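Local coordinates for protein Ves (Pseudomonas fluorescens, PDB 5V00) that is a HutD-family bicupin protein involved in histidine utilization, whose precise biochemical role the structure alone does not show, at the interface of chains A and B. Numbering follows the deposited sequence. Chains: chain A/B, Uncharacterized protein.

The interface of chains A and B. Residues chain A 36, 40, 43-45; chain B 13, 15, 17-18.
The end of strand 29-36 and the loop after it in chain A, from A:Thr40 to A:Phe45, meet strand 10-14 and the 3-10 helix 16-18 of chain B, where B:Asp18 turns its carboxylate onto A:Phe45. B:Asp18 OD2 accepts the backbone N-H of A:Phe45 at 2.8 Å through its syn lone pair, in a bond of 160° at the hydrogen. The carboxylate also lies against the CD2 side of the phenyl ring, with B:Asp18 CG 3.5 Å from A:Phe45 CD2 and the two planes 30° apart. With CG anti to its own carbonyl carbon (chi1 -57°), B:Asp18 presents both oxygens to chain A. OD2 takes a second partner, water 1, which links it to A:Arg36 NH1 and to the backbone N of B:Arg15. The guanidinium of A:Arg36 comes tip to tip with the carboxylate, but NH1 stays 4.2 Å from B:Asp18 OD2, and water 1 lies between the two groups, whose charges are probably opposite. OD1 binds water 3, which also reaches the carbonyl oxygens of A:Glu43 and A:Phe45 and sits 3.5 Å over the centre of the phenyl ring. Alongside, B:Arg15, bent at its second torsion, runs over the A:Thr40 carbonyl, B:Arg15 CD lying 3.4 Å from A:Thr40 O. A:Thr40 C lies over one guanidinium face toward its rim and B:Val13 CG1 over the opposite face, likewise off centre; B:Arg15 CB rests 3.7 Å from A:Gly44 CA. An alanine at B:Arg15 would probably leave A:Thr40 without this guanidinium over its carbonyl carbon and open a gap beside B:Val13. Water 2 joins A:Arg36 O to B:Val13 N. The whole contact lacks exact two-fold symmetry and may or may not be the biological assembly; within it, the loop that follows strand 29-36 of one bicupin meets the N-terminal strand 10-14 and helix 16-18 of the other copy.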
ATOM      1  N   ARG A  36      -1.616   0.985   7.691  1.00 17.50           N
ATOM      2  CA  ARG A  36      -1.623  -0.393   8.081  1.00 17.53           C
ATOM      3  C   ARG A  36      -0.489  -0.601   9.067  1.00 19.14           C
ATOM      4  O   ARG A  36       0.375   0.283   9.219  1.00 19.79           O
ATOM      5  CB  ARG A  36      -1.554  -1.327   6.933  1.00 19.30           C
ATOM      6  CG  ARG A  36      -0.181  -1.250   6.155  1.00 18.06           C
ATOM      7  CD  ARG A  36      -0.124  -2.275   5.046  1.00 19.47           C
ATOM      8  NE  ARG A  36      -1.018  -1.955   3.947  1.00 20.38           N
ATOM      9  CZ  ARG A  36      -1.074  -2.602   2.794  1.00 20.02           C
ATOM     10  NH1 ARG A  36      -0.346  -3.712   2.580  1.00 21.80           N
ATOM     11  NH2 ARG A  36      -1.865  -2.140   1.858  1.00 21.27           N
ATOM     12  N   THR A  40       3.849  -8.931   9.502  1.00 18.79           N
ATOM     13  CA  THR A  40       4.908  -9.954   9.585  1.00 23.33           C
ATOM     14  C   THR A  40       5.175 -10.425   8.191  1.00 22.23           C
ATOM     15  O   THR A  40       4.357 -10.341   7.269  1.00 20.48           O
ATOM     16  CB  THR A  40       4.595 -11.131  10.528  1.00 24.24           C
ATOM     17  OG1 THR A  40       3.563 -11.959   9.929  1.00 24.12           O
ATOM     18  CG2 THR A  40       4.186 -10.626  11.911  1.00 26.62           C
ATOM     19  N   GLU A  43       2.654 -13.527   7.616  1.00 24.51           N
ATOM     20  CA  GLU A  43       1.183 -13.316   7.629  0.62 26.39           C
ATOM     21  C   GLU A  43       0.742 -11.979   6.989  1.00 25.69           C
ATOM     22  O   GLU A  43      -0.489 -11.747   6.775  1.00 24.84           O
ATOM     23  CB  GLU A  43       0.626 -13.348   9.078  0.62 30.32           C
ATOM     24  CG  GLU A  43       0.922 -14.571   9.947  0.62 39.10           C
ATOM     25  CD  GLU A  43       0.167 -15.793   9.483  0.62 48.57           C
ATOM     26  OE1 GLU A  43      -1.051 -15.665   9.181  0.62 57.55           O
ATOM     27  OE2 GLU A  43       0.787 -16.885   9.412  0.62 61.91           O
ATOM     28  N   GLY A  44       1.701 -11.119   6.640  1.00 21.21           N
ATOM     29  CA  GLY A  44       1.316  -9.842   6.085  1.00 20.36           C
ATOM     30  C   GLY A  44       0.783  -8.916   7.188  1.00 16.70           C
ATOM     31  O   GLY A  44       1.103  -9.096   8.376  1.00 18.83           O
ATOM     32  N   PHE A  45       0.056  -7.858   6.757  1.00 18.70           N
ATOM     33  CA  PHE A  45      -0.464  -6.917   7.725  1.00 18.96           C
ATOM     34  C   PHE A  45      -1.296  -7.652   8.759  1.00 19.98           C
ATOM     35  O   PHE A  45      -1.900  -8.681   8.419  1.00 18.63           O
ATOM     36  CB  PHE A  45      -1.227  -5.759   7.087  1.00 20.51           C
ATOM     37  CG  PHE A  45      -2.481  -6.142   6.336  1.00 19.92           C
ATOM     38  CD1 PHE A  45      -3.632  -6.509   7.027  1.00 20.51           C
ATOM     39  CD2 PHE A  45      -2.530  -6.086   4.971  1.00 20.65           C
ATOM     40  CE1 PHE A  45      -4.778  -6.959   6.277  1.00 20.25           C
ATOM     41  CE2 PHE A  45      -3.702  -6.386   4.248  1.00 22.10           C
ATOM     42  CZ  PHE A  45      -4.803  -6.878   4.914  1.00 22.43           C
TER
ATOM     43  N   VAL B  13       5.358  -0.493   6.026  1.00 19.22           N
ATOM     44  CA  VAL B  13       5.978  -1.737   5.623  1.00 18.94           C
ATOM     45  C   VAL B  13       4.959  -2.451   4.705  1.00 22.25           C
ATOM     46  O   VAL B  13       3.797  -2.689   5.104  1.00 24.06           O
ATOM     47  CB  VAL B  13       6.415  -2.649   6.774  1.00 19.88           C
ATOM     48  CG1 VAL B  13       7.042  -3.934   6.268  1.00 21.56           C
ATOM     49  CG2 VAL B  13       7.331  -1.891   7.737  1.00 22.87           C
ATOM     50  N   ARG B  15       4.120  -5.784   2.943  1.00 17.89           N
ATOM     51  CA  ARG B  15       4.500  -7.169   3.026  1.00 18.64           C
ATOM     52  C   ARG B  15       4.136  -7.893   1.730  1.00 20.79           C
ATOM     53  O   ARG B  15       3.034  -7.757   1.179  1.00 19.87           O
ATOM     54  CB  ARG B  15       3.913  -7.914   4.208  1.00 18.42           C
ATOM     55  CG  ARG B  15       4.231  -7.344   5.568  1.00 18.26           C
ATOM     56  CD  ARG B  15       5.746  -7.582   5.895  1.00 19.69           C
ATOM     57  NE  ARG B  15       6.009  -7.088   7.191  1.00 19.21           N
ATOM     58  CZ  ARG B  15       7.208  -7.173   7.803  1.00 20.01           C
ATOM     59  NH1 ARG B  15       8.187  -7.813   7.162  1.00 20.35           N
ATOM     60  NH2 ARG B  15       7.408  -6.600   8.940  1.00 18.68           N
ATOM     61  N   VAL B  17       3.405 -10.857   1.039  1.00 22.87           N
ATOM     62  CA  VAL B  17       2.192 -11.743   1.140  1.00 28.13           C
ATOM     63  C   VAL B  17       0.907 -11.005   0.840  1.00 27.18           C
ATOM     64  O   VAL B  17      -0.062 -11.665   0.345  1.00 23.76           O
ATOM     65  CB  VAL B  17       2.098 -12.587   2.426  1.00 31.18           C
ATOM     66  CG1 VAL B  17       3.227 -13.517   2.548  1.00 37.82           C
ATOM     67  CG2 VAL B  17       2.035 -11.796   3.633  1.00 33.28           C
ATOM     68  N   ASP B  18       0.862  -9.686   0.986  1.00 22.43           N
ATOM     69  CA  ASP B  18      -0.288  -8.873   0.632  1.00 21.85           C
ATOM     70  C   ASP B  18      -0.357  -8.369  -0.769  1.00 24.43           C
ATOM     71  O   ASP B  18      -1.344  -7.725  -1.183  1.00 23.03           O
ATOM     72  CB  ASP B  18      -0.403  -7.704   1.618  1.00 23.64           C
ATOM     73  CG  ASP B  18      -0.507  -8.188   3.058  1.00 21.76           C
ATOM     74  OD1 ASP B  18      -1.291  -9.145   3.372  1.00 21.85           O
ATOM     75  OD2 ASP B  18       0.166  -7.614   3.973  1.00 20.53           O
TER
HETATM   76  O   HOH W   1       1.524  -5.327   4.115  1.00 18.47           O
HETATM   77  O   HOH W   2       3.038  -0.161   7.733  1.00 20.25           O
HETATM   78  O   HOH W   3      -2.438  -9.762   5.823  1.00 23.55           O